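Local coordinates for transcriptional regulator, LacI family protein (Rhodococcus jostii, PDB 3K9C) that probably binds operator DNA as a dimeric transcriptional regulator, its periplasmic-binding-protein-like core perhaps sensing a small effector, at the interface of chains A and B. Numbering follows the deposited sequence. Chains: chain A/B, Transcriptional regulator, LacI family protein.

Contact 1: the interface of chains A and B. Residues chain A 24, 27-28, 224; chain B 22, 195.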
loop_
_atom_site.group_PDB
_atom_site.type_symbol
_atom_site.label_atom_id
_atom_site.label_comp_id
_atom_site.label_asym_id
_atom_site.label_seq_id
_atom_site.Cartn_x
_atom_site.Cartn_y
_atom_site.Cartn_z
ATOM N N PRO A 24 2.622 4.074 1.035
ATOM C CA PRO A 24 3.521 3.822 -0.102
ATOM C C PRO A 24 4.941 4.361 0.094
ATOM O O PRO A 24 5.907 3.657 -0.170
ATOM C CB PRO A 24 2.814 4.510 -1.263
ATOM C CG PRO A 24 1.368 4.428 -0.872
ATOM C CD PRO A 24 1.402 4.770 0.586
ATOM N N GLY A 27 6.828 2.373 2.397
ATOM C CA GLY A 27 7.141 1.105 1.764
ATOM C C GLY A 27 8.474 1.237 1.040
ATOM O O GLY A 27 9.357 0.380 1.175
ATOM N N ASP A 28 8.635 2.314 0.274
ATOM C CA ASP A 28 9.888 2.520 -0.438
ATOM C C ASP A 28 11.028 2.689 0.560
ATOM O O ASP A 28 12.068 2.054 0.434
ATOM C CB ASP A 28 9.807 3.746 -1.353
ATOM C CG ASP A 28 8.802 3.565 -2.476
ATOM O OD1 ASP A 28 8.610 2.413 -2.915
ATOM O OD2 ASP A 28 8.215 4.571 -2.926
ATOM N N ARG A 224 5.015 4.033 -5.778
ATOM C CA ARG A 224 4.547 3.083 -6.781
ATOM C C ARG A 224 3.295 3.590 -7.480
ATOM O O ARG A 224 3.020 3.216 -8.611
ATOM C CB ARG A 224 4.266 1.712 -6.149
ATOM C CG ARG A 224 3.146 1.689 -5.103
ATOM C CD ARG A 224 2.831 0.244 -4.691
ATOM N NE ARG A 224 2.351 -0.532 -5.835
ATOM C CZ ARG A 224 1.123 -0.440 -6.345
ATOM N NH1 ARG A 224 0.234 0.382 -5.809
ATOM N NH2 ARG A 224 0.789 -1.153 -7.415
ATOM N N GLN B 22 3.824 -3.334 0.805
ATOM C CA GLN B 22 2.922 -2.637 -0.106
ATOM C C GLN B 22 1.875 -3.520 -0.805
ATOM O O GLN B 22 1.425 -3.194 -1.901
ATOM C CB GLN B 22 3.728 -1.883 -1.169
ATOM C CG GLN B 22 4.786 -0.963 -0.594
ATOM C CD GLN B 22 5.272 0.055 -1.599
ATOM O OE1 GLN B 22 4.484 0.845 -2.119
ATOM N NE2 GLN B 22 6.576 0.050 -1.877
ATOM N N ARG B 195 -6.775 -4.669 -6.092
ATOM C CA ARG B 195 -5.775 -3.835 -6.759
ATOM C C ARG B 195 -5.898 -3.978 -8.269
ATOM O O ARG B 195 -5.724 -3.015 -9.015
ATOM C CB ARG B 195 -4.361 -4.209 -6.302
ATOM C CG ARG B 195 -3.281 -3.350 -6.939
ATOM C CD ARG B 195 -1.924 -3.618 -6.327
ATOM N NE ARG B 195 -1.639 -2.704 -5.229
ATOM C CZ ARG B 195 -0.553 -2.770 -4.465
ATOM N NH1 ARG B 195 0.354 -3.720 -4.679
ATOM N NH2 ARG B 195 -0.364 -1.881 -3.496
HETATM O O HOH W 1 5.660 3.349 -3.380
#

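Contact 2: the interface of chains A and B. Residues chain A 169-170, 173, 199, 202, 206; chain B 202, 230.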
loop_
_atom_site.group_PDB
_atom_site.type_symbol
_atom_site.label_atom_id
_atom_site.label_comp_id
_atom_site.label_asym_id
_atom_site.label_seq_id
_atom_site.Cartn_x
_atom_site.Cartn_y
_atom_site.Cartn_z
ATOM N N GLU A 169 -6.461 9.241 -0.184
ATOM C CA GLU A 169 -7.120 9.529 -1.448
ATOM C C GLU A 169 -8.393 10.346 -1.284
ATOM O O GLU A 169 -8.715 11.176 -2.136
ATOM C CB GLU A 169 -7.455 8.227 -2.181
ATOM C CG GLU A 169 -6.269 7.316 -2.393
ATOM C CD GLU A 169 -6.196 6.196 -1.366
ATOM O OE1 GLU A 169 -6.355 6.473 -0.157
ATOM O OE2 GLU A 169 -5.972 5.037 -1.784
ATOM N N THR A 170 -9.122 10.111 -0.198
ATOM C CA THR A 170 -10.368 10.836 0.035
ATOM C C THR A 170 -10.113 12.324 0.235
ATOM O O THR A 170 -10.792 13.166 -0.349
ATOM C CB THR A 170 -11.119 10.286 1.269
ATOM O OG1 THR A 170 -11.386 8.891 1.085
ATOM C CG2 THR A 170 -12.446 11.019 1.455
ATOM N N ALA A 173 -9.499 13.847 -3.008
ATOM C CA ALA A 173 -10.738 14.008 -3.761
ATOM C C ALA A 173 -11.622 15.126 -3.213
ATOM O O ALA A 173 -12.211 15.890 -3.978
ATOM C CB ALA A 173 -11.507 12.696 -3.769
ATOM N N GLY A 199 -6.430 10.548 -5.488
ATOM C CA GLY A 199 -7.801 10.954 -5.232
ATOM C C GLY A 199 -8.205 12.150 -6.074
ATOM O O GLY A 199 -9.347 12.247 -6.527
ATOM N N ASP A 202 -8.740 10.843 -9.640
ATOM C CA ASP A 202 -9.970 10.061 -9.708
ATOM C C ASP A 202 -11.181 10.975 -9.827
ATOM O O ASP A 202 -12.072 10.729 -10.637
ATOM C CB ASP A 202 -10.124 9.169 -8.469
ATOM C CG ASP A 202 -8.924 8.250 -8.243
ATOM O OD1 ASP A 202 -8.266 7.847 -9.233
ATOM O OD2 ASP A 202 -8.650 7.920 -7.064
ATOM N N ARG A 206 -13.689 11.434 -13.310
ATOM C CA ARG A 206 -15.102 11.123 -13.122
ATOM C C ARG A 206 -15.969 12.362 -13.345
ATOM O O ARG A 206 -17.159 12.249 -13.619
ATOM C CB ARG A 206 -15.361 10.566 -11.719
ATOM C CG ARG A 206 -14.656 9.250 -11.417
ATOM C CD ARG A 206 -15.022 8.732 -10.025
ATOM N NE ARG A 206 -13.988 7.874 -9.444
ATOM C CZ ARG A 206 -13.612 6.698 -9.938
ATOM N NH1 ARG A 206 -14.186 6.220 -11.033
ATOM N NH2 ARG A 206 -12.655 6.000 -9.339
ATOM N N ASP B 202 -10.064 2.230 -13.407
ATOM C CA ASP B 202 -9.297 3.370 -13.913
ATOM C C ASP B 202 -9.383 3.453 -15.428
ATOM O O ASP B 202 -9.534 4.538 -15.994
ATOM C CB ASP B 202 -7.816 3.267 -13.548
ATOM C CG ASP B 202 -7.570 3.259 -12.062
ATOM O OD1 ASP B 202 -8.348 3.890 -11.312
ATOM O OD2 ASP B 202 -6.569 2.627 -11.650
ATOM N N HIS B 230 -14.877 7.169 -2.640
ATOM C CA HIS B 230 -15.232 7.424 -4.036
ATOM C C HIS B 230 -15.020 6.229 -4.958
ATOM O O HIS B 230 -15.308 6.301 -6.152
ATOM C CB HIS B 230 -14.481 8.655 -4.571
ATOM C CG HIS B 230 -12.993 8.522 -4.543
ATOM N ND1 HIS B 230 -12.266 8.044 -5.612
ATOM C CD2 HIS B 230 -12.093 8.777 -3.561
ATOM C CE1 HIS B 230 -10.985 8.008 -5.292
ATOM N NE2 HIS B 230 -10.855 8.447 -4.053
HETATM O O HOH W 2 -9.575 6.568 -11.505
#

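Contact 3: the interface of chains A and B. Residues chain A 14, 66; chain B 64-65.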
loop_
_atom_site.group_PDB
_atom_site.type_symbol
_atom_site.label_atom_id
_atom_site.label_comp_id
_atom_site.label_asym_id
_atom_site.label_seq_id
_atom_site.Cartn_x
_atom_site.Cartn_y
_atom_site.Cartn_z
ATOM N N LEU A 14 21.105 -5.431 15.420
ATOM C CA LEU A 14 19.783 -5.045 14.965
ATOM C C LEU A 14 19.470 -3.554 14.998
ATOM O O LEU A 14 19.853 -2.855 15.931
ATOM C CB LEU A 14 18.761 -5.797 15.830
ATOM C CG LEU A 14 17.296 -5.933 15.420
ATOM C CD1 LEU A 14 17.191 -6.793 14.159
ATOM C CD2 LEU A 14 16.511 -6.575 16.563
ATOM N N ARG A 66 16.703 -6.301 21.038
ATOM C CA ARG A 66 18.072 -5.803 21.115
ATOM C C ARG A 66 18.418 -4.704 20.110
ATOM O O ARG A 66 19.547 -4.642 19.627
ATOM C CB ARG A 66 19.043 -6.975 20.944
ATOM C CG ARG A 66 18.892 -7.701 19.616
ATOM C CD ARG A 66 19.840 -8.885 19.501
ATOM N NE ARG A 66 19.781 -9.498 18.175
ATOM C CZ ARG A 66 18.675 -9.992 17.627
ATOM N NH1 ARG A 66 17.524 -9.949 18.289
ATOM N NH2 ARG A 66 18.720 -10.531 16.414
ATOM N N ARG B 64 17.298 -16.032 12.008
ATOM C CA ARG B 64 18.315 -15.459 12.868
ATOM C C ARG B 64 17.650 -14.879 14.108
ATOM O O ARG B 64 18.263 -14.145 14.872
ATOM C CB ARG B 64 19.098 -14.374 12.127
ATOM C CG ARG B 64 20.033 -14.922 11.059
ATOM C CD ARG B 64 21.045 -13.869 10.637
ATOM N NE ARG B 64 20.451 -12.828 9.806
ATOM C CZ ARG B 64 20.167 -12.974 8.515
ATOM N NH1 ARG B 64 20.426 -14.122 7.898
ATOM N NH2 ARG B 64 19.617 -11.974 7.837
ATOM N N GLU B 65 16.385 -15.219 14.306
ATOM C CA GLU B 65 15.655 -14.728 15.461
ATOM C C GLU B 65 15.012 -15.870 16.245
ATOM O O GLU B 65 14.997 -17.017 15.792
ATOM C CB GLU B 65 14.598 -13.733 15.003
ATOM C CG GLU B 65 15.172 -12.558 14.227
ATOM C CD GLU B 65 15.903 -11.563 15.106
ATOM O OE1 GLU B 65 15.450 -11.324 16.248
ATOM O OE2 GLU B 65 16.924 -11.008 14.646
#

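Contact 1: the interface of chains A and B
This is a two-fold symmetric, homodimeric interface of the kind LacI-family regulators form, and here B:Gln22 and A:Arg224 interlock to tie the start of helix 24-39 and a loop of chain A to chain B. The amide of B:Gln22 is used at both ends. Its NE2 donates a long hydrogen bond to A:Asp28 OD1, at 3.3 Å, arriving from above the carboxylate plane, while its OE1 lies 3.0 Å from a water that also bonds to A:Asp28 OD2 and, at 2.6 Å, to the backbone A:Arg224 N. The side chain of A:Arg224 slides past this amide in the opposite direction, its CG 3.4 Å from B:Gln22 OE1, and bends at chi3 (-62°) to lay its guanidinium on that of B:Arg195. The two planes are 13° apart and stacked centre over centre, with A:Arg224 CZ 3.4 Å from B:Arg195 CZ. Were B:Arg195 an alanine, the A:Arg224 guanidinium would probably lose the flat partner on that face and be freer to turn, and B:Gln22 O would be likely to lose its donor. Within its own chain, B:Arg195 is steadied from the backbone, its NH2 donating to B:Gln22 O at 2.7 Å.

Contact 2: the interface of chains A and B
B:His230 reaches from a loop of chain B to helices 169-180 and 194-206 of chain A, the imidazole lying between A:Ala173 and A:Asp202 in this part of the homodimer interface. From CB, a chi1 of 61° swings the ring over to the two helices of chain A, and beyond CG the ring divides into two branches. On one, CD2 meets the methyl group of A:Ala173, 4.0 Å from CB. On the other, ND1 passes the CB of A:Asp202 at 3.7 Å. Farther out, CE1 packs 3.5 Å from that same A:Asp202 CB; its approach to the carboxylate oxygen OD2 is too short to interpret. At the tip, NE2 points toward A:Glu169, whose CB lies at the ring edge, in plane, 3.9 Å away. The carboxylate of A:Asp202 is turned 38° from the imidazole plane, and the two side chains cross at about a right angle. A:Asp202 and A:Arg206 would probably pull the ionisation of the histidine in opposite directions, and the structure alone does not show its charge. A:Arg206 runs extended from CG to NE beside the B:His230 backbone, its NE 3.9 Å from the carbonyl O. A:Asp202 and B:Asp202 face each other near the dimer axis, their OD1 atoms 4.5 Å apart, and a water bridges these like charges, 2.9 Å from A:Asp202 OD1 and 3.0 Å from B:Asp202 OD1.

Contact 3: the interface of chains A and B
The loop that follows helix 55-62 in each subunit supplies this contact, with A:Arg66 of one copy facing B:Glu65 of the other beside the start of strand 14-20. The two form a bidentate salt bridge in which the guanidinium meets the carboxylate end-on, one nitrogen to each oxygen. A:Arg66 NH2 donates to B:Glu65 OE2 at 2.6 Å, and the longer arm runs from NH1 to OE1 at 3.2 Å. Both oxygens are approached on their syn side. The planes of the two groups are 23° apart, and the shorter arm leaves the carboxylate plane by 31°, so the pair is slightly twisted rather than flat. A:Arg66 spans the gap with a chain that is extended from CG to NE, whereas B:Glu65 folds at chi2 (-74°) to turn its carboxylate toward the partner. Within chain A, A:Leu14 CD2 sits 3.9 Å above the guanidinium plane of A:Arg66, offset toward its rim, and may limit how the group can tilt. Pairing opposite charges through two bonds, this bridge joins the subunits near their N-terminal ends, on the side from which the DNA-binding headpieces would be expected to extend, and it may contribute to keeping the two subunits in register there.

The three contacts are spread along one two-fold symmetric interface: contact 1 lies about 18 Å from contact 2 and 26 Å from contact 3, while contacts 2 and 3 are about 42 Å apart, measured between the centres of their C-alpha atoms. Helix 194-206 links contacts 1 and 2, giving B:Arg195 near its start to the first and A:Asp202 and B:Asp202 to the second. Contact 3 shares no residue with the others and lies toward the N-termini. Each contact recurs with the chains exchanged, so the subunits are gripped at several levels, which could couple movements within the core to the N-terminal side.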